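PDB 3W1Y: microtubule-associated protein 1A/1B, light chain 3 from Trypanosoma brucei brucei, which belongs to the ATG8 family of ubiquitin-like autophagy proteins and probably binds phosphatidylethanolamine, being predicted to attach to autophagic membranes by C-terminal lipidation. Local coordinates for residues T13-F16 against A17-A20. Sequence-based numbering, arbitrary orientation.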
# COMPACT_ATOMS: atom_id res chain seq x y z
N THR A 13 24.01 -15.44 -1.58
CA THR A 13 25.26 -14.67 -1.44
C THR A 13 25.71 -14.56 -0.00
O THR A 13 26.82 -14.11 0.24
CB THR A 13 25.16 -13.24 -2.08
OG1 THR A 13 24.05 -12.55 -1.51
CG2 THR A 13 24.93 -13.32 -3.56
N ARG A 14 24.86 -14.94 0.95
CA ARG A 14 25.25 -15.00 2.36
C ARG A 14 25.14 -16.43 2.85
O ARG A 14 24.13 -17.09 2.59
CB ARG A 14 24.36 -14.10 3.21
CG ARG A 14 24.82 -12.67 3.33
CD ARG A 14 24.80 -11.92 1.98
NE ARG A 14 24.99 -10.48 2.17
CZ ARG A 14 24.85 -9.57 1.22
NH1 ARG A 14 24.54 -9.93 -0.03
NH2 ARG A 14 25.03 -8.30 1.52
N SER A 15 26.18 -16.92 3.54
CA SER A 15 26.09 -18.24 4.17
C SER A 15 24.93 -18.27 5.15
O SER A 15 24.59 -17.26 5.76
CB SER A 15 27.40 -18.61 4.90
OG SER A 15 27.69 -17.69 5.94
N PHE A 16 24.32 -19.44 5.30
CA PHE A 16 23.31 -19.60 6.32
C PHE A 16 23.86 -19.14 7.68
O PHE A 16 23.17 -18.43 8.44
CB PHE A 16 22.83 -21.05 6.40
CG PHE A 16 21.74 -21.28 7.44
CD1 PHE A 16 20.40 -21.16 7.09
CD2 PHE A 16 22.07 -21.60 8.76
CE1 PHE A 16 19.38 -21.39 8.03
CE2 PHE A 16 21.06 -21.81 9.71
CZ PHE A 16 19.72 -21.69 9.34
N ALA A 17 25.10 -19.53 7.98
CA ALA A 17 25.70 -19.27 9.29
C ALA A 17 25.68 -17.76 9.59
O ALA A 17 25.23 -17.36 10.65
CB ALA A 17 27.15 -19.85 9.37
N GLU A 18 26.15 -16.94 8.65
CA GLU A 18 26.12 -15.48 8.81
C GLU A 18 24.71 -14.85 8.87
O GLU A 18 24.47 -13.93 9.66
CB GLU A 18 27.05 -14.76 7.80
CG GLU A 18 26.55 -14.62 6.37
CD GLU A 18 27.63 -14.05 5.40
OE1 GLU A 18 27.96 -12.85 5.55
OE2 GLU A 18 28.12 -14.80 4.51
N ARG A 19 23.77 -15.34 8.08
CA ARG A 19 22.38 -14.90 8.24
C ARG A 19 21.78 -15.25 9.62
O ARG A 19 21.22 -14.39 10.27
CB ARG A 19 21.50 -15.43 7.12
CG ARG A 19 21.93 -14.98 5.77
CD ARG A 19 20.99 -15.55 4.74
NE ARG A 19 21.56 -16.71 4.08
CZ ARG A 19 21.03 -17.92 4.06
NH1 ARG A 19 19.87 -18.19 4.66
NH2 ARG A 19 21.67 -18.87 3.41
N ALA A 20 21.91 -16.51 10.04
CA ALA A 20 21.47 -16.95 11.37
C ALA A 20 22.10 -16.13 12.51
O ALA A 20 21.41 -15.80 13.47
CB ALA A 20 21.76 -18.45 11.59
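Between S15 and R19, and again between F16 and A20, the backbone closes the first i to i+4 helical bonds: R19 N donates to S15 O at 3.1 Å and A20 N to F16 O at 2.8 Å, both nearly straight, while R14 and S15 are still extended. S15 is the N-cap. Its OG, placed between the backbone N and the carbonyl carbon (chi1 62°), accepts from E18 N at 3.2 Å with an N-H...O angle of 165°. The return bond comes from E18, whose side chain runs back past the helix start so that OE2 accepts from S15 N at 3.0 Å. S15 OG also donates to this oxygen, over a longer 3.3 Å. The two donors approach OE2 from opposite faces of the carboxylate, both on its anti side, and so fix its position with two bonds. R19 secures the preceding peptide: NE and NH2 both donate to R14 O, side-on and in the guanidinium plane, at 3.0 and 3.1 Å. The bend at chi3 (-101°) turns the guanidinium back to this carbonyl, and F16 CA lies over one of its faces. The remaining nitrogen, NH1, forms a salt bridge with D123, which ties the start of the helix to a distant loop. The F16 ring carries CE2 to within 3.9 Å of A20 CB; the F16 side chain also rests against P122 and D123. Reciprocal S15-E18 bonding defines a capping box, here starting helix 16-29 just after helix 9-13, in the N-terminal two-helix extension that ATG8 proteins add to the ubiquitin-like fold.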